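Aminoglycoside phosphotransferase (Alicyclobacillus acidocaldarius subsp. acidocaldarius, PDB 4PDY) probably transfers a phosphate group to a small-molecule substrate, as in the aminoglycoside phosphotransferase family to which it belongs. Local coordinates at residues K289-R293 / Q345-L349; D195-S199 / A297-P302. All coordinates share one frame. Where two conformers were deposited one is given. Numbering follows the deposited sequence.

Helix 289-300 takes part in both contacts. Its first turn packs against the end of helix 319-347 in interaction 1, and its last turn, with the turn into helix 303-315, packs against helix 189-203 in interaction 2. The contact centres are about 16 Å apart, on the same side of the chain's centre. Interaction 1 is a surface contact, about 23 Å from that centre, whereas interaction 2 is buried, about 18 Å from it. Helix 319-347 also reaches interaction 2, through Arg-335 and Gln-336. Neither contact contains a residue of the pocket that binds histidine, lined by Ala-56, Trp-110 and Leu-232 among others; both are packing within the helical part of the fold.

Interaction 1: K289-R293 / Q345-L349; sequences KSEYR and QVEHL
Residues 289-293 form the first turn of a helix, phi/psi near -60/-40, with Arg-293 N bonded to Lys-289 O at 2.9 Å. Across from them, 345-349 run off the C-terminal end of a long helix: His-348 N reaches Gln-345 O at 3.0 Å, and the chain turns at His-348 (phi/psi -128/63), bringing Leu-349 round toward Tyr-292. The backbones come closest at Lys-289 and Val-346, whose CA atoms are 6.5 Å apart. Val-346 (chi1 t), a compact branched residue that fits this narrow gap, puts CG2 3.7 Å from Tyr-292 CB and CG1 4.0 Å from Arg-293 CG. With chi1 at -84°, Tyr-292 has its CD2 3.6 Å from Leu-349 CD1; Phe-278 meets the tyrosine edge-to-face. Leu-349 CD1 is also 3.8 Å from Lys-289 CA. At the solvent edge, an all-trans Lys-289 stretches past Val-346, its CE 3.5 Å from Val-346 O, so that apolar methylenes cover the valine while the charge stays outside. Its NZ gives Glu-347 OE2 a salt bridge with a weak 3.3 Å hydrogen bond; chi1 and chi2 both m curl the glutamate back toward it. Arg-293 NH1 and NE form salt bridges with Asp-205, just before helix 206-218, and Asp-207; Glu-291 OE1 pairs with Arg-252 NH2, and its OE2 is hydrogen-bonded to Tyr-211 OH. An apolar seam flanked by a lysine-glutamate pair is ordinary helix-helix packing, here docking the C-terminal helix onto the helical lobe of a protein-kinase-like fold.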
loop_
_atom_site.group_PDB
_atom_site.type_symbol
_atom_site.label_atom_id
_atom_site.label_comp_id
_atom_site.label_asym_id
_atom_site.label_seq_id
_atom_site.Cartn_x
_atom_site.Cartn_y
_atom_site.Cartn_z
ATOM N N LYS A 289 -3.774 -12.006 19.050
ATOM C CA LYS A 289 -2.768 -12.939 18.580
ATOM C C LYS A 289 -3.011 -13.363 17.119
ATOM O O LYS A 289 -2.053 -13.458 16.343
ATOM C CB LYS A 289 -2.748 -14.172 19.477
ATOM C CG LYS A 289 -1.630 -15.158 19.190
ATOM C CD LYS A 289 -1.565 -16.243 20.272
ATOM C CE LYS A 289 -0.443 -17.208 19.962
ATOM N NZ LYS A 289 -0.383 -18.312 20.949
ATOM N N SER A 290 -4.276 -13.643 16.770
ATOM C CA SER A 290 -4.583 -14.120 15.435
ATOM C C SER A 290 -4.276 -13.061 14.366
ATOM O O SER A 290 -3.974 -13.412 13.244
ATOM C CB SER A 290 -6.042 -14.585 15.314
ATOM O OG SER A 290 -6.987 -13.580 15.662
ATOM N N GLU A 291 -4.406 -11.779 14.719
ATOM C CA GLU A 291 -4.066 -10.694 13.774
ATOM C C GLU A 291 -2.568 -10.646 13.566
ATOM O O GLU A 291 -2.096 -10.471 12.435
ATOM C CB GLU A 291 -4.610 -9.348 14.243
ATOM C CG GLU A 291 -4.335 -8.186 13.283
ATOM C CD GLU A 291 -5.187 -6.995 13.623
ATOM O OE1 GLU A 291 -5.120 -6.562 14.776
ATOM O OE2 GLU A 291 -5.891 -6.473 12.736
ATOM N N TYR A 292 -1.805 -10.767 14.646
ATOM C CA TYR A 292 -0.351 -10.877 14.505
ATOM C C TYR A 292 -0.004 -12.027 13.578
ATOM O O TYR A 292 0.891 -11.949 12.762
ATOM C CB TYR A 292 0.336 -11.096 15.839
ATOM C CG TYR A 292 0.629 -9.880 16.664
ATOM C CD1 TYR A 292 1.625 -8.990 16.263
ATOM C CD2 TYR A 292 -0.051 -9.616 17.840
ATOM C CE1 TYR A 292 1.944 -7.879 17.016
ATOM C CE2 TYR A 292 0.257 -8.502 18.605
ATOM C CZ TYR A 292 1.251 -7.624 18.174
ATOM O OH TYR A 292 1.600 -6.491 18.888
ATOM N N ARG A 293 -0.684 -13.163 13.770
ATOM C CA ARG A 293 -0.340 -14.350 12.973
ATOM C C ARG A 293 -0.669 -14.166 11.493
ATOM O O ARG A 293 0.067 -14.642 10.638
ATOM C CB ARG A 293 -1.002 -15.601 13.547
ATOM C CG ARG A 293 -0.631 -15.798 15.002
ATOM C CD ARG A 293 0.020 -17.113 15.303
ATOM N NE ARG A 293 -0.777 -18.242 14.857
ATOM C CZ ARG A 293 -0.265 -19.403 14.468
ATOM N NH1 ARG A 293 -1.077 -20.362 14.062
ATOM N NH2 ARG A 293 1.052 -19.612 14.486
ATOM N N GLN A 345 7.789 -13.358 20.044
ATOM C CA GLN A 345 6.966 -12.326 20.691
ATOM C C GLN A 345 5.486 -12.727 20.694
ATOM O O GLN A 345 4.792 -12.595 21.699
ATOM C CB GLN A 345 7.150 -10.959 20.011
ATOM C CG GLN A 345 6.436 -9.796 20.697
ATOM C CD GLN A 345 7.054 -9.405 22.027
ATOM O OE1 GLN A 345 8.142 -9.844 22.372
ATOM N NE2 GLN A 345 6.352 -8.581 22.782
ATOM N N VAL A 346 5.010 -13.237 19.558
ATOM C CA VAL A 346 3.606 -13.572 19.400
ATOM C C VAL A 346 3.208 -14.753 20.302
ATOM O O VAL A 346 2.066 -14.842 20.752
ATOM C CB VAL A 346 3.311 -13.813 17.910
ATOM C CG1 VAL A 346 1.910 -14.328 17.701
ATOM C CG2 VAL A 346 3.483 -12.504 17.143
ATOM N N GLU A 347 4.163 -15.634 20.580
ATOM C CA GLU A 347 3.964 -16.712 21.552
ATOM C C GLU A 347 3.949 -16.268 23.020
ATOM O O GLU A 347 3.460 -17.005 23.860
ATOM C CB GLU A 347 5.021 -17.804 21.346
ATOM C CG GLU A 347 4.681 -18.784 20.238
ATOM C CD GLU A 347 3.240 -19.282 20.301
ATOM O OE1 GLU A 347 2.876 -19.944 21.301
ATOM O OE2 GLU A 347 2.466 -19.005 19.352
ATOM N N HIS A 348 4.494 -15.106 23.357
ATOM C CA HIS A 348 4.338 -14.593 24.724
ATOM C C HIS A 348 3.817 -13.163 24.707
ATOM O O HIS A 348 4.499 -12.211 25.126
ATOM C CB HIS A 348 5.627 -14.729 25.544
ATOM C CG HIS A 348 6.841 -14.154 24.880
ATOM N ND1 HIS A 348 7.032 -12.800 24.711
ATOM C CD2 HIS A 348 7.940 -14.756 24.368
ATOM C CE1 HIS A 348 8.189 -12.596 24.109
ATOM N NE2 HIS A 348 8.757 -13.764 23.884
ATOM N N LEU A 349 2.609 -13.025 24.169
ATOM C CA LEU A 349 1.859 -11.759 24.257
ATOM C C LEU A 349 1.190 -11.593 25.627
ATOM O O LEU A 349 1.512 -10.669 26.380
ATOM C CB LEU A 349 0.800 -11.648 23.156
ATOM C CG LEU A 349 1.302 -11.568 21.715
ATOM C CD1 LEU A 349 0.132 -11.687 20.756
ATOM C CD2 LEU A 349 2.072 -10.275 21.452
#

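Interaction 2: D195-S199 / A297-P302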
loop_
_atom_site.group_PDB
_atom_site.type_symbol
_atom_site.label_atom_id
_atom_site.label_comp_id
_atom_site.label_asym_id
_atom_site.label_seq_id
_atom_site.Cartn_x
_atom_site.Cartn_y
_atom_site.Cartn_z
ATOM N N ASP A 195 10.496 -20.470 3.455
ATOM C CA ASP A 195 9.658 -19.337 3.797
ATOM C C ASP A 195 8.258 -19.421 3.177
ATOM O O ASP A 195 7.261 -19.120 3.832
ATOM C CB ASP A 195 10.314 -18.031 3.335
ATOM C CG ASP A 195 11.427 -17.534 4.250
ATOM O OD1 ASP A 195 11.571 -18.021 5.386
ATOM O OD2 ASP A 195 12.154 -16.605 3.807
ATOM N N ALA A 196 8.178 -19.796 1.897
ATOM C CA ALA A 196 6.879 -19.939 1.247
ATOM C C ALA A 196 6.033 -21.008 1.953
ATOM O O ALA A 196 4.845 -20.794 2.182
ATOM C CB ALA A 196 7.037 -20.288 -0.223
ATOM N N ALA A 197 6.646 -22.153 2.274
ATOM C CA ALA A 197 5.936 -23.226 2.966
ATOM C C ALA A 197 5.442 -22.786 4.337
ATOM O O ALA A 197 4.309 -23.085 4.709
ATOM C CB ALA A 197 6.821 -24.459 3.065
ATOM N N GLU A 198 6.274 -22.042 5.080
ATOM C CA GLU A 198 5.881 -21.570 6.412
ATOM C C GLU A 198 4.744 -20.571 6.305
ATOM O O GLU A 198 3.826 -20.587 7.113
ATOM C CB GLU A 198 7.068 -20.962 7.165
ATOM C CG GLU A 198 8.121 -21.993 7.560
ATOM C CD GLU A 198 9.339 -21.396 8.246
ATOM O OE1 GLU A 198 9.332 -20.193 8.514
ATOM O OE2 GLU A 198 10.303 -22.136 8.540
ATOM N N SER A 199 4.804 -19.714 5.281
ATOM C CA SER A 199 3.731 -18.746 5.061
ATOM C C SER A 199 2.390 -19.411 4.742
ATOM O O SER A 199 1.369 -19.112 5.365
ATOM C CB SER A 199 4.120 -17.782 3.932
ATOM O OG SER A 199 3.011 -16.992 3.529
ATOM N N ALA A 297 1.971 -14.363 8.456
ATOM C CA ALA A 297 1.778 -15.171 7.253
ATOM C C ALA A 297 2.165 -14.385 6.001
ATOM O O ALA A 297 2.861 -14.877 5.094
ATOM C CB ALA A 297 0.329 -15.627 7.135
ATOM N N ILE A 298 1.731 -13.128 5.978
ATOM C CA ILE A 298 2.013 -12.285 4.836
ATOM C C ILE A 298 3.515 -11.957 4.778
ATOM O O ILE A 298 4.140 -12.114 3.733
ATOM C CB ILE A 298 1.164 -10.997 4.882
ATOM C CG1 ILE A 298 -0.316 -11.309 4.700
ATOM C CG2 ILE A 298 1.591 -10.016 3.790
ATOM C CD1 ILE A 298 -1.234 -10.248 5.244
ATOM N N LEU A 299 4.083 -11.466 5.884
ATOM C CA LEU A 299 5.502 -11.117 5.897
ATOM C C LEU A 299 6.468 -12.258 5.653
ATOM O O LEU A 299 7.528 -12.066 5.059
ATOM C CB LEU A 299 5.906 -10.507 7.209
ATOM C CG LEU A 299 5.341 -9.166 7.548
ATOM C CD1 LEU A 299 5.881 -8.721 8.893
ATOM C CD2 LEU A 299 5.720 -8.178 6.454
ATOM N N ARG A 300 6.097 -13.463 6.093
ATOM C CA ARG A 300 6.981 -14.595 5.930
ATOM C C ARG A 300 7.140 -14.974 4.462
ATOM O O ARG A 300 8.181 -15.496 4.062
ATOM C CB ARG A 300 6.419 -15.792 6.720
ATOM C CG ARG A 300 7.128 -17.133 6.545
ATOM C CD ARG A 300 8.591 -17.130 6.915
ATOM N NE ARG A 300 8.792 -17.026 8.348
ATOM C CZ ARG A 300 9.984 -17.013 8.943
ATOM N NH1 ARG A 300 10.042 -16.951 10.266
ATOM N NH2 ARG A 300 11.109 -17.089 8.225
ATOM N N PHE A 301 6.108 -14.742 3.660
ATOM C CA PHE A 301 6.191 -15.121 2.245
ATOM C C PHE A 301 7.305 -14.316 1.563
ATOM O O PHE A 301 7.387 -13.103 1.801
ATOM C CB PHE A 301 4.903 -14.832 1.496
ATOM C CG PHE A 301 4.859 -15.499 0.170
ATOM C CD1 PHE A 301 4.377 -16.808 0.042
ATOM C CD2 PHE A 301 5.357 -14.847 -0.950
ATOM C CE1 PHE A 301 4.374 -17.428 -1.184
ATOM C CE2 PHE A 301 5.360 -15.471 -2.181
ATOM C CZ PHE A 301 4.868 -16.762 -2.304
ATOM N N PRO A 302 8.132 -14.950 0.721
ATOM C CA PRO A 302 9.205 -14.238 0.004
ATOM C C PRO A 302 8.672 -13.447 -1.207
ATOM O O PRO A 302 8.903 -13.785 -2.368
ATOM C CB PRO A 302 10.163 -15.364 -0.390
ATOM C CG PRO A 302 9.262 -16.536 -0.621
ATOM C CD PRO A 302 8.143 -16.399 0.396
#
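This is a buried helix-helix contact in the helical lobe of the kinase-like phosphotransferase fold, combining close packing of small residues with a salt-bridge network. Helix 189-203 meets the end of helix 289-300 where the chain turns into helix 303-315, with Pro-302 at the N-cap position of the latter. Small Ala-196, Ser-199 and Ala-297 let the backbones come very near: CA atoms are 4.6 Å apart for Ser-199 and Ala-297, and 5.0 Å for Ala-196 and Phe-301, whose CA-to-CB bond points sideways. Ala-196 CB rests 4.0 Å from Phe-301 CE1 and 4.1 Å from Pro-302 CD. The compact proline ring fits against helix 189-203, Pro-302 CD lying 4.0 Å from Asp-195 CB and 3.7 Å from Ala-196 N. Trp-162 and Phe-158 on helix 154-173 extend the aromatic packing.

Arg-300 is long enough to lay its methylenes on Ser-199, with CG 3.7 Å from Ser-199 N, and still join two acids. Its NH2 donates to Asp-195 OD1 at 3.0 Å near the guanidinium plane, whereas Glu-198 OE1 sits over one face, 3.2 Å from Arg-300 NE, and attracts by charge alone. Asp-195 OD2 forms a salt bridge with Arg-335, and OD1 accepts a hydrogen bond from Gln-336, tying helix 319-347 into the network. The hydroxyl of Ser-199 donates a short hydrogen bond from OG to Ala-297 O, 2.6 Å long.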